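Local coordinates for methyltransferase domain-containing protein (Serratia marcescens, PDB 7CLU) that transfers a methyl group from S-adenosyl-L-methionine to an oxygen of its substrate as an O-methyltransferase of the prodigiosin synthetic pathway, at residues G243-L246 with H247-A250; P251-Q254 with L255-R259; A289-S292 with L293-L296. All coordinates share one frame; numbering follows the deposited sequence.

Interaction 1 of 3, residues G243-L246 with H247-A250; sequences GWML and HDYA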
ATOM      1  N   GLY A 243       0.419 -19.066 -20.848  1.00 22.19           N
ATOM      2  CA  GLY A 243      -0.409 -18.130 -20.110  1.00 26.84           C
ATOM      3  C   GLY A 243       0.330 -17.216 -19.149  1.00 24.27           C
ATOM      4  O   GLY A 243       0.727 -17.656 -18.073  1.00 27.83           O
ATOM      5  N   TRP A 244       0.547 -15.959 -19.549  1.00 24.29           N
ATOM      6  CA  TRP A 244       1.004 -14.890 -18.656  1.00 24.16           C
ATOM      7  C   TRP A 244       2.332 -15.221 -17.975  1.00 28.80           C
ATOM      8  O   TRP A 244       2.508 -14.994 -16.775  1.00 29.39           O
ATOM      9  CB  TRP A 244      -0.082 -14.560 -17.624  1.00 25.18           C
ATOM     10  CG  TRP A 244      -0.073 -13.139 -17.184  1.00 27.83           C
ATOM     11  CD1 TRP A 244       0.599 -12.098 -17.763  1.00 30.84           C
ATOM     12  CD2 TRP A 244      -0.741 -12.601 -16.044  1.00 28.10           C
ATOM     13  NE1 TRP A 244       0.367 -10.940 -17.064  1.00 26.43           N
ATOM     14  CE2 TRP A 244      -0.453 -11.222 -16.002  1.00 26.61           C
ATOM     15  CE3 TRP A 244      -1.570 -13.150 -15.059  1.00 30.22           C
ATOM     16  CZ2 TRP A 244      -0.950 -10.386 -14.999  1.00 32.55           C
ATOM     17  CZ3 TRP A 244      -2.080 -12.310 -14.069  1.00 34.51           C
ATOM     18  CH2 TRP A 244      -1.770 -10.946 -14.053  1.00 29.94           C
ATOM     19  N   MET A 245       3.288 -15.737 -18.755  1.00 24.75           N
ATOM     20  CA  MET A 245       4.596 -16.128 -18.238  1.00 28.13           C
ATOM     21  C   MET A 245       5.741 -15.255 -18.729  1.00 26.82           C
ATOM     22  O   MET A 245       6.757 -15.146 -18.042  1.00 26.60           O
ATOM     23  CB  MET A 245       4.901 -17.593 -18.601  1.00 28.91           C
ATOM     24  CG  MET A 245       6.277 -18.111 -18.091  1.00 35.30           C
ATOM     25  SD  MET A 245       6.673 -19.835 -18.492  0.58 35.52           S
ATOM     26  CE  MET A 245       5.238 -20.630 -17.776  1.00 38.88           C
ATOM     27  N   LEU A 246       5.609 -14.632 -19.899  1.00 26.02           N
ATOM     28  CA  LEU A 246       6.746 -13.939 -20.485  1.00 20.07           C
ATOM     29  C   LEU A 246       7.226 -12.818 -19.576  1.00 27.95           C
ATOM     30  O   LEU A 246       8.435 -12.648 -19.369  1.00 26.17           O
ATOM     31  CB  LEU A 246       6.373 -13.390 -21.861  1.00 23.02           C
ATOM     32  CG  LEU A 246       5.999 -14.444 -22.917  1.00 23.85           C
ATOM     33  CD1 LEU A 246       5.521 -13.806 -24.219  1.00 22.06           C
ATOM     34  CD2 LEU A 246       7.180 -15.376 -23.187  1.00 23.88           C
ATOM     35  N   HIS A 247       6.292 -12.053 -19.008  1.00 24.93           N
ATOM     36  CA  HIS A 247       6.670 -10.914 -18.181  1.00 26.10           C
ATOM     37  C   HIS A 247       7.366 -11.315 -16.889  1.00 25.96           C
ATOM     38  O   HIS A 247       7.809 -10.428 -16.156  1.00 27.98           O
ATOM     39  CB  HIS A 247       5.438 -10.065 -17.869  1.00 27.02           C
ATOM     40  CG  HIS A 247       4.487 -10.705 -16.911  1.00 26.96           C
ATOM     41  ND1 HIS A 247       3.785  -9.988 -15.965  1.00 30.50           N
ATOM     42  CD2 HIS A 247       4.105 -11.996 -16.765  1.00 27.50           C
ATOM     43  CE1 HIS A 247       3.023 -10.812 -15.268  1.00 28.40           C
ATOM     44  NE2 HIS A 247       3.203 -12.037 -15.731  1.00 29.19           N
ATOM     45  N   ASP A 248       7.462 -12.604 -16.581  1.00 26.10           N
ATOM     46  CA  ASP A 248       8.228 -13.038 -15.424  1.00 27.33           C
ATOM     47  C   ASP A 248       9.729 -13.017 -15.683  1.00 32.74           C
ATOM     48  O   ASP A 248      10.501 -13.126 -14.726  1.00 30.24           O
ATOM     49  CB  ASP A 248       7.802 -14.456 -15.009  1.00 28.61           C
ATOM     50  CG  ASP A 248       6.333 -14.536 -14.639  1.00 35.51           C
ATOM     51  OD1 ASP A 248       5.769 -13.514 -14.209  1.00 36.24           O
ATOM     52  OD2 ASP A 248       5.743 -15.623 -14.779  1.00 38.87           O
ATOM     53  N   TYR A 249      10.149 -12.860 -16.940  1.00 27.87           N
ATOM     54  CA  TYR A 249      11.539 -13.020 -17.343  1.00 30.83           C
ATOM     55  C   TYR A 249      12.038 -11.797 -18.100  1.00 30.76           C
ATOM     56  O   TYR A 249      11.269 -11.036 -18.692  1.00 29.85           O
ATOM     57  CB  TYR A 249      11.713 -14.271 -18.216  1.00 26.71           C
ATOM     58  CG  TYR A 249      11.276 -15.515 -17.490  1.00 31.22           C
ATOM     59  CD1 TYR A 249      12.092 -16.104 -16.527  1.00 34.59           C
ATOM     60  CD2 TYR A 249      10.022 -16.069 -17.719  1.00 34.42           C
ATOM     61  CE1 TYR A 249      11.680 -17.229 -15.837  1.00 35.89           C
ATOM     62  CE2 TYR A 249       9.603 -17.188 -17.034  1.00 37.49           C
ATOM     63  CZ  TYR A 249      10.433 -17.761 -16.091  1.00 39.20           C
ATOM     64  OH  TYR A 249      10.014 -18.875 -15.406  1.00 47.83           O
ATOM     65  N   ALA A 250      13.356 -11.622 -18.075  1.00 31.14           N
ATOM     66  CA  ALA A 250      13.972 -10.593 -18.889  1.00 33.38           C
ATOM     67  C   ALA A 250      13.683 -10.861 -20.366  1.00 29.34           C
ATOM     68  O   ALA A 250      13.486 -12.013 -20.775  1.00 26.19           O
ATOM     69  CB  ALA A 250      15.484 -10.547 -18.653  1.00 29.36           C
TER

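Interaction 2 of 3, residues P251-Q254 with L255-R259; sequences PETQ and LTILR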
ATOM      1  N   PRO A 251      13.645  -9.809 -21.182  1.00 29.95           N
ATOM      2  CA  PRO A 251      13.417  -9.991 -22.629  1.00 32.68           C
ATOM      3  C   PRO A 251      14.317 -11.023 -23.288  1.00 35.17           C
ATOM      4  O   PRO A 251      13.841 -11.796 -24.135  1.00 31.25           O
ATOM      5  CB  PRO A 251      13.674  -8.582 -23.181  1.00 34.80           C
ATOM      6  CG  PRO A 251      13.248  -7.683 -22.059  1.00 35.48           C
ATOM      7  CD  PRO A 251      13.664  -8.388 -20.795  1.00 31.85           C
ATOM      8  N   GLU A 252      15.610 -11.048 -22.931  1.00 31.15           N
ATOM      9  CA  GLU A 252      16.522 -12.024 -23.517  1.00 32.53           C
ATOM     10  C   GLU A 252      16.095 -13.447 -23.175  1.00 29.11           C
ATOM     11  O   GLU A 252      16.168 -14.345 -24.020  1.00 32.61           O
ATOM     12  CB  GLU A 252      17.959 -11.753 -23.044  1.00 39.33           C
ATOM     13  CG  GLU A 252      18.340 -10.265 -22.974  1.00 45.71           C
ATOM     14  CD  GLU A 252      17.744  -9.534 -21.757  1.00 44.62           C
ATOM     15  OE1 GLU A 252      17.979  -9.980 -20.620  1.00 48.62           O
ATOM     16  OE2 GLU A 252      17.040  -8.515 -21.938  1.00 48.16           O
ATOM     17  N   THR A 253      15.630 -13.669 -21.944  1.00 29.53           N
ATOM     18  CA  THR A 253      15.079 -14.974 -21.591  1.00 30.52           C
ATOM     19  C   THR A 253      13.752 -15.218 -22.298  1.00 30.82           C
ATOM     20  O   THR A 253      13.446 -16.351 -22.702  1.00 27.49           O
ATOM     21  CB  THR A 253      14.906 -15.061 -20.077  1.00 32.61           C
ATOM     22  OG1 THR A 253      16.180 -14.846 -19.452  1.00 35.32           O
ATOM     23  CG2 THR A 253      14.323 -16.422 -19.657  1.00 22.28           C
ATOM     24  N   GLN A 254      12.938 -14.173 -22.443  1.00 28.86           N
ATOM     25  CA  GLN A 254      11.707 -14.325 -23.208  1.00 29.92           C
ATOM     26  C   GLN A 254      12.013 -14.830 -24.612  1.00 28.12           C
ATOM     27  O   GLN A 254      11.325 -15.720 -25.130  1.00 27.29           O
ATOM     28  CB  GLN A 254      10.953 -13.000 -23.271  1.00 25.25           C
ATOM     29  CG  GLN A 254      10.507 -12.455 -21.926  1.00 25.85           C
ATOM     30  CD  GLN A 254       9.631 -11.237 -22.092  1.00 29.74           C
ATOM     31  OE1 GLN A 254       8.992 -11.055 -23.138  1.00 25.25           O
ATOM     32  NE2 GLN A 254       9.583 -10.386 -21.057  1.00 26.67           N
ATOM     33  N   LEU A 255      13.065 -14.289 -25.223  1.00 33.74           N
ATOM     34  CA  LEU A 255      13.471 -14.731 -26.552  1.00 31.83           C
ATOM     35  C   LEU A 255      13.834 -16.213 -26.551  1.00 31.61           C
ATOM     36  O   LEU A 255      13.477 -16.949 -27.479  1.00 29.81           O
ATOM     37  CB  LEU A 255      14.648 -13.883 -27.026  1.00 33.88           C
ATOM     38  CG  LEU A 255      14.682 -13.327 -28.438  1.00 38.45           C
ATOM     39  CD1 LEU A 255      13.456 -12.444 -28.682  1.00 36.90           C
ATOM     40  CD2 LEU A 255      15.969 -12.542 -28.641  1.00 39.54           C
ATOM     41  N   THR A 256      14.540 -16.667 -25.510  1.00 31.09           N
ATOM     42  CA  THR A 256      14.930 -18.073 -25.433  1.00 32.90           C
ATOM     43  C   THR A 256      13.705 -18.976 -25.333  1.00 32.24           C
ATOM     44  O   THR A 256      13.594 -19.981 -26.048  1.00 27.40           O
ATOM     45  CB  THR A 256      15.856 -18.296 -24.236  1.00 32.05           C
ATOM     46  OG1 THR A 256      17.090 -17.597 -24.444  1.00 36.35           O
ATOM     47  CG2 THR A 256      16.117 -19.769 -24.051  1.00 28.86           C
ATOM     48  N   ILE A 257      12.775 -18.627 -24.437  1.00 29.01           N
ATOM     49  CA  ILE A 257      11.523 -19.372 -24.305  1.00 26.63           C
ATOM     50  C   ILE A 257      10.795 -19.437 -25.643  1.00 25.80           C
ATOM     51  O   ILE A 257      10.328 -20.502 -26.067  1.00 29.23           O
ATOM     52  CB  ILE A 257      10.636 -18.721 -23.228  1.00 25.95           C
ATOM     53  CG1 ILE A 257      11.212 -18.958 -21.828  1.00 28.41           C
ATOM     54  CG2 ILE A 257       9.236 -19.237 -23.341  1.00 25.72           C
ATOM     55  CD1 ILE A 257      10.813 -17.900 -20.817  1.00 28.65           C
ATOM     56  N   LEU A 258      10.675 -18.290 -26.319  1.00 23.72           N
ATOM     57  CA  LEU A 258       9.896 -18.225 -27.547  1.00 24.18           C
ATOM     58  C   LEU A 258      10.578 -18.997 -28.669  1.00 28.76           C
ATOM     59  O   LEU A 258       9.912 -19.676 -29.463  1.00 29.42           O
ATOM     60  CB  LEU A 258       9.688 -16.773 -27.961  1.00 27.07           C
ATOM     61  CG  LEU A 258       8.744 -15.866 -27.152  1.00 24.16           C
ATOM     62  CD1 LEU A 258       8.936 -14.437 -27.616  1.00 27.75           C
ATOM     63  CD2 LEU A 258       7.287 -16.302 -27.330  1.00 24.58           C
ATOM     64  N   ARG A 259      11.904 -18.889 -28.757  1.00 28.38           N
ATOM     65  CA  ARG A 259      12.648 -19.694 -29.717  1.00 31.34           C
ATOM     66  C   ARG A 259      12.532 -21.175 -29.381  1.00 28.19           C
ATOM     67  O   ARG A 259      12.420 -22.017 -30.277  1.00 29.41           O
ATOM     68  CB  ARG A 259      14.113 -19.246 -29.746  1.00 32.68           C
ATOM     69  CG  ARG A 259      14.344 -17.921 -30.470  1.00 34.88           C
ATOM     70  CD  ARG A 259      15.798 -17.769 -30.936  1.00 40.27           C
ATOM     71  NE  ARG A 259      16.699 -17.544 -29.814  1.00 41.53           N
ATOM     72  CZ  ARG A 259      17.226 -16.361 -29.509  1.00 43.84           C
ATOM     73  NH1 ARG A 259      16.943 -15.305 -30.262  1.00 42.11           N
ATOM     74  NH2 ARG A 259      18.042 -16.237 -28.460  1.00 45.98           N
TER
HETATM   75  O   HOH W   1      18.191 -14.915 -25.915  1.00 39.24           O

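Interaction 3 of 3, residues A289-S292 with L293-L296; sequences ALLS and LNML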
ATOM      1  N   ALA A 289       1.578  -1.046 -14.963  1.00 24.62           N
ATOM      2  CA  ALA A 289       2.776  -0.262 -14.713  1.00 18.36           C
ATOM      3  C   ALA A 289       3.375  -0.599 -13.349  1.00 25.79           C
ATOM      4  O   ALA A 289       4.598  -0.743 -13.211  1.00 24.27           O
ATOM      5  CB  ALA A 289       2.445   1.226 -14.820  1.00 20.36           C
ATOM      6  N   LEU A 290       2.525  -0.750 -12.331  1.00 24.54           N
ATOM      7  CA  LEU A 290       3.028  -1.087 -11.002  1.00 21.64           C
ATOM      8  C   LEU A 290       3.434  -2.551 -10.923  1.00 23.78           C
ATOM      9  O   LEU A 290       4.371  -2.902 -10.189  1.00 20.29           O
ATOM     10  CB  LEU A 290       1.974  -0.764  -9.944  1.00 23.16           C
ATOM     11  CG  LEU A 290       1.693   0.737  -9.838  1.00 22.16           C
ATOM     12  CD1 LEU A 290       0.428   1.008  -9.049  1.00 27.32           C
ATOM     13  CD2 LEU A 290       2.870   1.401  -9.173  1.00 26.83           C
ATOM     14  N   LEU A 291       2.753  -3.410 -11.689  1.00 24.21           N
ATOM     15  CA  LEU A 291       3.153  -4.805 -11.744  1.00 23.35           C
ATOM     16  C   LEU A 291       4.577  -4.937 -12.271  1.00 22.28           C
ATOM     17  O   LEU A 291       5.330  -5.812 -11.831  1.00 23.55           O
ATOM     18  CB  LEU A 291       2.186  -5.608 -12.611  1.00 25.56           C
ATOM     19  CG  LEU A 291       2.404  -7.109 -12.412  1.00 30.74           C
ATOM     20  CD1 LEU A 291       2.173  -7.451 -10.937  1.00 29.20           C
ATOM     21  CD2 LEU A 291       1.538  -7.970 -13.353  1.00 29.87           C
ATOM     22  N   SER A 292       4.961  -4.064 -13.208  1.00 22.44           N
ATOM     23  CA  SER A 292       6.334  -4.039 -13.704  1.00 23.32           C
ATOM     24  C   SER A 292       7.321  -3.794 -12.571  1.00 26.22           C
ATOM     25  O   SER A 292       8.352  -4.478 -12.468  1.00 22.09           O
ATOM     26  CB  SER A 292       6.471  -2.964 -14.781  1.00 25.05           C
ATOM     27  OG  SER A 292       7.573  -3.217 -15.626  1.00 22.60           O
ATOM     28  N   LEU A 293       7.023  -2.810 -11.708  1.00 22.05           N
ATOM     29  CA  LEU A 293       7.878  -2.549 -10.555  1.00 22.53           C
ATOM     30  C   LEU A 293       7.905  -3.744  -9.606  1.00 22.04           C
ATOM     31  O   LEU A 293       8.940  -4.038  -8.994  1.00 26.29           O
ATOM     32  CB  LEU A 293       7.392  -1.296  -9.824  1.00 23.45           C
ATOM     33  CG  LEU A 293       7.686   0.064 -10.462  1.00 26.97           C
ATOM     34  CD1 LEU A 293       7.139   1.224  -9.596  1.00 19.69           C
ATOM     35  CD2 LEU A 293       9.199   0.229 -10.671  1.00 25.35           C
ATOM     36  N   ASN A 294       6.767  -4.436  -9.454  1.00 22.75           N
ATOM     37  CA  ASN A 294       6.743  -5.651  -8.647  1.00 22.54           C
ATOM     38  C   ASN A 294       7.669  -6.712  -9.236  1.00 24.19           C
ATOM     39  O   ASN A 294       8.343  -7.433  -8.497  1.00 21.22           O
ATOM     40  CB  ASN A 294       5.316  -6.186  -8.520  1.00 22.00           C
ATOM     41  CG  ASN A 294       5.202  -7.325  -7.511  1.00 25.35           C
ATOM     42  OD1 ASN A 294       5.334  -7.108  -6.318  1.00 26.28           O
ATOM     43  ND2 ASN A 294       4.934  -8.539  -7.992  1.00 24.76           N
ATOM     44  N   MET A 295       7.727  -6.807 -10.563  1.00 21.70           N
ATOM     45  CA  MET A 295       8.666  -7.737 -11.181  1.00 23.67           C
ATOM     46  C   MET A 295      10.105  -7.317 -10.910  1.00 23.36           C
ATOM     47  O   MET A 295      10.979  -8.169 -10.709  1.00 26.88           O
ATOM     48  CB  MET A 295       8.415  -7.818 -12.684  1.00 23.80           C
ATOM     49  CG  MET A 295       7.003  -8.120 -13.055  1.00 28.95           C
ATOM     50  SD  MET A 295       6.271  -9.345 -11.960  0.63 35.01           S
ATOM     51  CE  MET A 295       7.131 -10.761 -12.527  1.00 24.78           C
ATOM     52  N   LEU A 296      10.360  -6.004 -10.903  1.00 20.89           N
ATOM     53  CA  LEU A 296      11.698  -5.490 -10.656  1.00 23.52           C
ATOM     54  C   LEU A 296      12.201  -5.902  -9.278  1.00 26.40           C
ATOM     55  O   LEU A 296      13.334  -6.385  -9.140  1.00 21.94           O
ATOM     56  CB  LEU A 296      11.697  -3.965 -10.796  1.00 28.54           C
ATOM     57  CG  LEU A 296      12.911  -3.212 -10.264  1.00 27.03           C
ATOM     58  CD1 LEU A 296      14.142  -3.585 -11.100  1.00 24.46           C
ATOM     59  CD2 LEU A 296      12.663  -1.701 -10.309  1.00 26.46           C
TER

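Interaction 1 of 3, residues G243-L246 with H247-A250
Trp-244 and His-247 lie ring on ring in an offset stack, the five-membered ring of the indole over the imidazole with centroids 3.9 Å apart and planes only 6° from parallel. The overlap falls near the rims: Trp-244 NE1 sits over the imidazole beside His-247 CE1, at 3.2 Å. A chi1 of 71° sets His-247 CG between its own backbone N and carbonyl carbon, and this turns the ring back over the indole. The same fold-back brings His-247 NE2 to Trp-244 O at 3.2 Å, a weak, bent hydrogen bond. His-247, predicted to be the proton acceptor, is gripped more firmly at ND1 by Glu-304 OE2, so both ring nitrogens have partners. Two i to i+3 backbone bonds wind the turn, Asp-248 N to Met-245 O and Tyr-249 N to Leu-246 O, each 3.0 Å.

The other side is looser and partly exposed. There the fully extended start of the Met-245 chain lays CG in the plane of the Tyr-249 ring, at its edge, 3.6 Å from CE2, and Asp-248 OD2 stays 4.2 Å from Met-245 CG. Glu-275, at the end of strand 270-275, accepts from the backbone N of both Leu-246 and His-247. Leu-291 of helix 286-298 packs on the stacked rings, while Leu-246 and Tyr-249 rest against helix 251-264.

Interaction 2 of 3, residues P251-Q254 with L255-R259
Thr-253 and Ile-257 meet one turn apart because Thr-253 holds CG2 opposite its backbone N, with OG1 at chi1 -58°, while Ile-257 swings CG1 beside its own N (chi1 -71°) and stretches on to CD1. The two methyls approach at a slant, Thr-253 CG2 to Ile-257 CD1 at 4.0 Å, and the isoleucine arm also runs past Thr-253 O, 3.5 Å from CG1. One residue further along, Leu-258 leans its CG over Gln-254 O at 3.3 Å, so that carbonyl is hemmed in by carbon as well as bonded to Leu-258 N.

This is the first part of helix 251-264, the crossover of a right-handed beta-alpha-beta unit between strands 239-243 and 270-275 in the Rossmann-like methyltransferase fold. Regular i to i+4 bonds build it, from Leu-255 N to Pro-251 O (2.8 Å) up to Leu-258 N to Gln-254 O (2.9 Å).

On the solvent side a water donates to Glu-252 O at 2.8 Å and is hydrogen-bonded to Thr-256 OG1 at 3.3 Å, which bridges the turn beside the bond from Thr-256 N. Gln-254 points the other way, NE2 to Tyr-249 O, with Tyr-310 of helix 307-316 against it. Pro-251 packs on Arg-52 of the second subunit.

Interaction 3 of 3, residues A289-S292 with L293-L296
Leu-291 and Asn-294 cross obliquely on one flank of the helix, Leu-291 CD1 lying 4.2 Å from both Asn-294 CB and ND2. In both, CG stands anti to the backbone N (chi1 -167° in Leu-291), which sets the leucine methyl slantwise across the base of the amide. Asn-294 aims its OD1 elsewhere, at Trp-107 NE1 of helix 93-107, and that hydrogen bond holds the amide.

Met-295 meets Leu-291 differently. Its CB heads back toward the preceding turn, then bends at chi2 and chi3 carry the thioether off; CG comes down on Leu-291 O at 3.1 Å, a close approach, while SD only grazes Leu-291 CG at 4.5 Å. That carbonyl therefore takes carbon contact from the methionine stem as well as the hydrogen bond from Met-295 N at 2.9 Å. On another flank the Leu-290 and Leu-293 branches graze, CD2 to CD1 at 4.3 Å.

Ser-292 OG takes two bonds, from Glu-304 N and from Gln-56 NE2 of the second subunit; this buried hydroxyl joins the loop of Glu-304, the residue that bonds the predicted proton acceptor His-247, to the second subunit. Leu-290, Leu-293 and Asn-294 also pack on that subunit. A helix between its partner's N-terminal domain and the predicted catalytic His-247, which Leu-291 touches, is consistent with the intertwined dimer of this O-methyltransferase family.

How the interactions relate
From the N-terminal end, strand 239-243 runs into the loop of interaction 1, which holds a short 3-10 segment; helix 251-264 follows, and interaction 2 is its first turns. The two are sequential neighbours, and Ile-257 packs on the Tyr-249 ring, fastening the loop to the helix. After strand 270-275 the chain reaches helix 286-298 and interaction 3, where the Met-295 methyl CE comes back against Asp-248 OD1 and His-247 O. All three are local and in series; none nests in or crosses another. Interactions 2 and 3 remain about 9 Å apart at nearest atoms, bridged by 243-250, and both touch the second subunit.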